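Piwi domain-containing protein (Vanderwaltozyma polyspora, PDB 5THE) is a budding-yeast Argonaute, of which this chain is the C-terminal lobe, and probably binds guide RNA to select target RNAs for cleavage. Local coordinates at residues Q414-D426 with F437-G449. Residues are numbered along the deposited sequence; the frame is centred on the assembly and turned at random.
Sequences QSMGNVMPGTVVD and FFIQSHQALKGTG. With nucleotides of chain B.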
loop_
_atom_site.group_PDB
_atom_site.type_symbol
_atom_site.label_atom_id
_atom_site.label_comp_id
_atom_site.label_asym_id
_atom_site.label_seq_id
_atom_site.Cartn_x
_atom_site.Cartn_y
_atom_site.Cartn_z
ATOM N N GLN A 414 -6.968 24.927 -8.196
ATOM C CA GLN A 414 -6.062 24.129 -9.012
ATOM C C GLN A 414 -4.672 24.196 -8.406
ATOM O O GLN A 414 -4.349 25.117 -7.654
ATOM C CB GLN A 414 -6.026 24.603 -10.468
ATOM C CG GLN A 414 -5.706 26.072 -10.640
ATOM C CD GLN A 414 -5.401 26.418 -12.091
ATOM O OE1 GLN A 414 -4.308 26.143 -12.577
ATOM N NE2 GLN A 414 -6.374 26.999 -12.791
ATOM N N SER A 415 -3.846 23.202 -8.750
ATOM C CA SER A 415 -2.480 23.112 -8.248
ATOM C C SER A 415 -1.606 22.422 -9.282
ATOM O O SER A 415 -1.986 21.372 -9.826
ATOM C CB SER A 415 -2.421 22.342 -6.926
ATOM O OG SER A 415 -1.100 22.348 -6.415
ATOM N N MET A 416 -0.431 23.002 -9.533
ATOM C CA MET A 416 0.518 22.428 -10.483
ATOM C C MET A 416 -0.130 22.178 -11.842
ATOM O O MET A 416 0.084 21.146 -12.472
ATOM C CB MET A 416 1.130 21.144 -9.924
ATOM C CG MET A 416 1.864 21.370 -8.622
ATOM S SD MET A 416 2.235 19.813 -7.814
ATOM C CE MET A 416 3.619 19.245 -8.763
ATOM N N GLY A 417 -0.948 23.126 -12.282
ATOM C CA GLY A 417 -1.577 23.032 -13.578
ATOM C C GLY A 417 -2.679 22.009 -13.669
ATOM O O GLY A 417 -3.177 21.751 -14.766
ATOM N N ASN A 418 -3.075 21.418 -12.549
ATOM C CA ASN A 418 -4.053 20.345 -12.536
ATOM C C ASN A 418 -5.187 20.703 -11.594
ATOM O O ASN A 418 -5.113 21.681 -10.846
ATOM C CB ASN A 418 -3.393 19.022 -12.138
ATOM C CG ASN A 418 -2.651 18.392 -13.307
ATOM O OD1 ASN A 418 -3.201 17.563 -14.031
ATOM N ND2 ASN A 418 -1.415 18.815 -13.521
ATOM N N VAL A 419 -6.266 19.923 -11.655
ATOM C CA VAL A 419 -7.354 20.207 -10.738
ATOM C C VAL A 419 -6.845 19.969 -9.320
ATOM O O VAL A 419 -5.859 19.253 -9.086
ATOM C CB VAL A 419 -8.618 19.374 -11.031
ATOM C CG1 VAL A 419 -9.211 19.781 -12.378
ATOM C CG2 VAL A 419 -8.303 17.867 -11.033
ATOM N N MET A 420 -7.506 20.612 -8.375
ATOM C CA MET A 420 -7.108 20.512 -6.980
ATOM C C MET A 420 -7.204 19.061 -6.509
ATOM O O MET A 420 -8.140 18.349 -6.875
ATOM C CB MET A 420 -8.011 21.404 -6.118
ATOM C CG MET A 420 -7.446 21.735 -4.730
ATOM S SD MET A 420 -6.058 22.885 -4.886
ATOM C CE MET A 420 -5.551 23.019 -3.182
ATOM N N PRO A 421 -6.254 18.582 -5.708
ATOM C CA PRO A 421 -6.630 17.386 -4.939
ATOM C C PRO A 421 -7.630 17.749 -3.821
ATOM O O PRO A 421 -7.611 18.882 -3.400
ATOM C CB PRO A 421 -5.290 16.901 -4.366
ATOM C CG PRO A 421 -4.334 18.031 -4.506
ATOM C CD PRO A 421 -4.831 18.952 -5.574
ATOM N N GLY A 422 -8.574 16.917 -3.406
ATOM C CA GLY A 422 -9.198 15.891 -4.166
ATOM C C GLY A 422 -10.525 16.383 -4.730
ATOM O O GLY A 422 -11.601 16.423 -4.103
ATOM N N THR A 423 -10.400 16.777 -5.976
ATOM C CA THR A 423 -11.530 17.025 -6.836
ATOM C C THR A 423 -12.356 15.753 -6.983
ATOM O O THR A 423 -11.832 14.697 -7.346
ATOM C CB THR A 423 -11.000 17.492 -8.193
ATOM O OG1 THR A 423 -10.395 18.782 -8.040
ATOM C CG2 THR A 423 -12.114 17.544 -9.235
ATOM N N VAL A 424 -13.650 15.860 -6.698
ATOM C CA VAL A 424 -14.604 14.779 -6.902
ATOM C C VAL A 424 -15.518 15.167 -8.049
ATOM O O VAL A 424 -15.988 16.311 -8.124
ATOM C CB VAL A 424 -15.454 14.501 -5.644
ATOM C CG1 VAL A 424 -16.321 13.241 -5.860
ATOM C CG2 VAL A 424 -14.569 14.337 -4.439
ATOM N N VAL A 425 -15.800 14.207 -8.915
ATOM C CA VAL A 425 -16.814 14.344 -9.946
ATOM C C VAL A 425 -17.712 13.121 -9.810
ATOM O O VAL A 425 -17.253 11.989 -9.995
ATOM C CB VAL A 425 -16.204 14.441 -11.353
ATOM C CG1 VAL A 425 -17.296 14.424 -12.424
ATOM C CG2 VAL A 425 -15.372 15.715 -11.485
ATOM N N ASP A 426 -18.976 13.334 -9.424
ATOM C CA ASP A 426 -19.921 12.223 -9.431
ATOM C C ASP A 426 -21.185 12.580 -10.201
ATOM O O ASP A 426 -22.225 11.951 -10.000
ATOM C CB ASP A 426 -20.236 11.734 -8.010
ATOM C CG ASP A 426 -20.984 12.764 -7.144
ATOM O OD1 ASP A 426 -21.149 13.942 -7.534
ATOM O OD2 ASP A 426 -21.402 12.379 -6.032
ATOM N N PHE A 437 -18.076 7.334 -8.795
ATOM C CA PHE A 437 -17.588 8.700 -8.672
ATOM C C PHE A 437 -16.101 8.693 -8.986
ATOM O O PHE A 437 -15.431 7.664 -8.880
ATOM C CB PHE A 437 -17.870 9.298 -7.283
ATOM C CG PHE A 437 -17.428 8.440 -6.138
ATOM C CD1 PHE A 437 -16.120 8.481 -5.685
ATOM C CD2 PHE A 437 -18.329 7.603 -5.499
ATOM C CE1 PHE A 437 -15.712 7.697 -4.629
ATOM C CE2 PHE A 437 -17.929 6.807 -4.432
ATOM C CZ PHE A 437 -16.615 6.851 -3.999
ATOM N N PHE A 438 -15.608 9.844 -9.422
ATOM C CA PHE A 438 -14.183 10.053 -9.626
ATOM C C PHE A 438 -13.646 10.892 -8.483
ATOM O O PHE A 438 -14.314 11.824 -8.024
ATOM C CB PHE A 438 -13.890 10.792 -10.936
ATOM C CG PHE A 438 -14.223 10.025 -12.178
ATOM C CD1 PHE A 438 -15.513 10.026 -12.686
ATOM C CD2 PHE A 438 -13.224 9.353 -12.877
ATOM C CE1 PHE A 438 -15.818 9.347 -13.846
ATOM C CE2 PHE A 438 -13.519 8.673 -14.050
ATOM C CZ PHE A 438 -14.812 8.670 -14.538
ATOM N N ILE A 439 -12.432 10.583 -8.038
ATOM C CA ILE A 439 -11.694 11.494 -7.165
ATOM C C ILE A 439 -10.264 11.567 -7.676
ATOM O O ILE A 439 -9.636 10.540 -7.941
ATOM C CB ILE A 439 -11.704 11.077 -5.682
ATOM C CG1 ILE A 439 -13.125 10.856 -5.163
ATOM C CG2 ILE A 439 -11.055 12.154 -4.850
ATOM C CD1 ILE A 439 -13.195 10.388 -3.684
ATOM N N GLN A 440 -9.764 12.774 -7.845
ATOM C CA GLN A 440 -8.352 12.985 -8.131
ATOM C C GLN A 440 -7.770 13.455 -6.810
ATOM O O GLN A 440 -7.902 14.619 -6.449
ATOM C CB GLN A 440 -8.158 13.990 -9.265
ATOM C CG GLN A 440 -6.732 14.179 -9.701
ATOM C CD GLN A 440 -6.657 14.775 -11.096
ATOM O OE1 GLN A 440 -7.532 14.521 -11.931
ATOM N NE2 GLN A 440 -5.634 15.586 -11.348
ATOM N N SER A 441 -7.182 12.526 -6.062
ATOM C CA SER A 441 -6.837 12.779 -4.671
ATOM C C SER A 441 -5.441 13.361 -4.503
ATOM O O SER A 441 -5.136 13.906 -3.439
ATOM C CB SER A 441 -6.959 11.471 -3.879
ATOM O OG SER A 441 -6.329 10.424 -4.627
ATOM N N HIS A 442 -4.618 13.301 -5.540
ATOM C CA HIS A 442 -3.191 13.566 -5.467
ATOM C C HIS A 442 -2.818 14.840 -6.215
ATOM O O HIS A 442 -3.539 15.314 -7.103
ATOM C CB HIS A 442 -2.414 12.395 -6.060
ATOM C CG HIS A 442 -2.774 12.107 -7.484
ATOM N ND1 HIS A 442 -3.999 11.589 -7.850
ATOM C CD2 HIS A 442 -2.074 12.264 -8.632
ATOM C CE1 HIS A 442 -4.037 11.445 -9.163
ATOM N NE2 HIS A 442 -2.884 11.854 -9.662
ATOM N N GLN A 443 -1.673 15.390 -5.839
ATOM C CA GLN A 443 -1.000 16.379 -6.661
ATOM C C GLN A 443 -0.446 15.703 -7.900
ATOM O O GLN A 443 0.205 14.664 -7.803
ATOM C CB GLN A 443 0.165 17.014 -5.897
ATOM C CG GLN A 443 -0.242 17.839 -4.722
ATOM C CD GLN A 443 -0.722 19.246 -5.039
ATOM O OE1 GLN A 443 -1.252 19.897 -4.195
ATOM N NE2 GLN A 443 -0.521 19.702 -6.214
ATOM N N ALA A 444 -0.666 16.303 -9.062
ATOM C CA ALA A 444 -0.004 15.822 -10.268
ATOM C C ALA A 444 1.387 16.452 -10.288
ATOM O O ALA A 444 1.590 17.551 -10.807
ATOM C CB ALA A 444 -0.825 16.170 -11.501
ATOM N N LEU A 445 2.357 15.756 -9.679
ATOM C CA LEU A 445 3.721 16.278 -9.639
ATOM C C LEU A 445 4.312 16.389 -11.033
ATOM O O LEU A 445 5.122 17.289 -11.309
ATOM C CB LEU A 445 4.606 15.422 -8.740
ATOM C CG LEU A 445 4.039 15.210 -7.324
ATOM C CD1 LEU A 445 4.904 14.230 -6.541
ATOM C CD2 LEU A 445 3.856 16.522 -6.530
ATOM N N LYS A 446 3.882 15.517 -11.928
ATOM C CA LYS A 446 4.324 15.536 -13.303
ATOM C C LYS A 446 3.114 15.221 -14.170
ATOM O O LYS A 446 2.183 14.540 -13.725
ATOM C CB LYS A 446 5.457 14.524 -13.516
ATOM C CG LYS A 446 6.065 14.553 -14.887
ATOM C CD LYS A 446 7.263 13.638 -14.966
ATOM C CE LYS A 446 7.674 13.442 -16.406
ATOM N NZ LYS A 446 7.649 14.725 -17.131
ATOM N N GLY A 447 3.126 15.741 -15.399
ATOM C CA GLY A 447 2.116 15.455 -16.406
ATOM C C GLY A 447 0.716 15.936 -16.013
ATOM O O GLY A 447 0.523 16.842 -15.196
ATOM N N THR A 448 -0.277 15.305 -16.618
ATOM C CA THR A 448 -1.664 15.558 -16.276
ATOM C C THR A 448 -2.160 14.448 -15.364
ATOM O O THR A 448 -2.023 13.265 -15.685
ATOM C CB THR A 448 -2.511 15.654 -17.539
ATOM O OG1 THR A 448 -1.939 16.660 -18.375
ATOM C CG2 THR A 448 -3.943 16.037 -17.189
ATOM N N GLY A 449 -2.714 14.824 -14.218
ATOM C CA GLY A 449 -3.145 13.818 -13.274
ATOM C C GLY A 449 -4.227 12.933 -13.861
ATOM O O GLY A 449 -4.986 13.339 -14.741
ATOM P P A B 5 1.167 8.180 -6.762
ATOM O OP1 A B 5 -0.285 8.166 -6.430
ATOM O OP2 A B 5 1.896 6.929 -7.060
ATOM O "O5'" A B 5 1.346 9.216 -7.947
ATOM C "C5'" A B 5 0.779 10.511 -7.844
ATOM C "C4'" A B 5 1.410 11.460 -8.829
ATOM O "O4'" A B 5 2.820 11.603 -8.530
ATOM C "C3'" A B 5 1.374 11.006 -10.279
ATOM O "O3'" A B 5 0.151 11.349 -10.890
ATOM C "C2'" A B 5 2.576 11.718 -10.889
ATOM O "O2'" A B 5 2.265 13.072 -11.171
ATOM C "C1'" A B 5 3.560 11.712 -9.722
ATOM N N9 A B 5 4.487 10.579 -9.792
ATOM C C8 A B 5 4.315 9.290 -9.346
ATOM N N7 A B 5 5.364 8.535 -9.575
ATOM C C5 A B 5 6.259 9.388 -10.209
ATOM C C6 A B 5 7.551 9.187 -10.701
ATOM N N6 A B 5 8.164 8.005 -10.623
ATOM N N1 A B 5 8.170 10.254 -11.276
ATOM C C2 A B 5 7.522 11.435 -11.341
ATOM N N3 A B 5 6.299 11.743 -10.905
ATOM C C4 A B 5 5.730 10.656 -10.353
ATOM P P A B 6 -0.569 10.350 -11.909
ATOM O OP1 A B 6 -1.919 10.971 -12.113
ATOM O OP2 A B 6 -0.410 8.943 -11.487
ATOM O "O5'" A B 6 0.291 10.466 -13.236
ATOM C "C5'" A B 6 0.253 11.641 -14.010
ATOM C "C4'" A B 6 1.361 11.624 -15.015
ATOM O "O4'" A B 6 2.629 11.553 -14.319
ATOM C "C3'" A B 6 1.385 10.427 -15.954
ATOM O "O3'" A B 6 0.499 10.578 -17.053
ATOM C "C2'" A B 6 2.842 10.381 -16.367
ATOM O "O2'" A B 6 3.078 11.404 -17.327
ATOM C "C1'" A B 6 3.534 10.769 -15.052
ATOM N N9 A B 6 3.852 9.601 -14.215
ATOM C C8 A B 6 3.015 8.972 -13.326
ATOM N N7 A B 6 3.551 7.954 -12.700
ATOM C C5 A B 6 4.835 7.917 -13.219
ATOM C C6 A B 6 5.904 7.056 -12.955
ATOM N N6 A B 6 5.820 6.052 -12.076
ATOM N N1 A B 6 7.055 7.282 -13.634
ATOM C C2 A B 6 7.105 8.305 -14.510
ATOM N N3 A B 6 6.160 9.190 -14.842
ATOM C C4 A B 6 5.042 8.925 -14.149
ATOM P P A B 4 5.834 5.536 -4.268
ATOM O OP1 A B 4 5.179 4.365 -3.628
ATOM O OP2 A B 4 6.798 5.382 -5.364
ATOM O "O5'" A B 4 4.693 6.537 -4.744
ATOM C "C5'" A B 4 3.853 7.153 -3.785
ATOM C "C4'" A B 4 3.719 8.631 -4.021
ATOM O "O4'" A B 4 5.002 9.281 -3.873
ATOM C "C3'" A B 4 3.246 9.047 -5.400
ATOM O "O3'" A B 4 1.845 8.921 -5.515
ATOM C "C2'" A B 4 3.752 10.482 -5.492
ATOM O "O2'" A B 4 2.924 11.352 -4.727
ATOM C "C1'" A B 4 5.100 10.359 -4.768
ATOM N N9 A B 4 6.194 10.048 -5.695
ATOM C C8 A B 4 6.464 8.831 -6.270
ATOM N N7 A B 4 7.510 8.838 -7.058
ATOM C C5 A B 4 7.953 10.147 -6.987
ATOM C C6 A B 4 9.033 10.770 -7.596
ATOM N N6 A B 4 9.847 10.102 -8.421
ATOM N N1 A B 4 9.226 12.081 -7.322
ATOM C C2 A B 4 8.373 12.702 -6.478
ATOM N N3 A B 4 7.312 12.212 -5.829
ATOM C C4 A B 4 7.159 10.913 -6.148
HETATM O O HOH W 1 -1.953 18.889 -8.669
HETATM O O HOH W 2 -5.937 17.661 -13.519
HETATM O O HOH W 3 -4.327 16.974 -9.202
#
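Strand 423-425 and residues 437-440 of strand 435-440 run antiparallel at 165° as a beta hairpin, joined by the hydrogen bonds Val425 N to Phe438 O, Phe438 N to Val425 O (2.8 Å) and Gln440 N to Thr423 O. Branched residues suit such strands: Val424 and Ile439 lie side by side, CG2 to CG1 at 3.8 Å. Beyond the hairpin strands, Asn418 ends a type I' turn from Ser415, its amide tying that turn to the loop 441-449. OD1 accepts a hydrogen bond from Gly449 N (2.8 Å), which stands above the carbonyl plane, while ND2 donates hydrogen bonds to Gly447 O (3.2 Å) and Met416 O (3.0 Å). Ala444 CB rests on this amide. An alanine in place of Asn418 is likely to leave Gly449 N and Gly447 O without these partners. The loop, in the RNase H-like Piwi domain, lies on the RNA backbone: His442 suits it with an imidazole N-H, NE2 donating to phosphate OP1 of A6 of chain B (2.8 Å). With CG anti to the backbone N (chi1 -175°), Gln440 is long enough to carry its amide to Val419, meeting it at about a right angle with CD 3.5 Å from CG2, and NE2 binds two waters, one shared with Asn418 OD1.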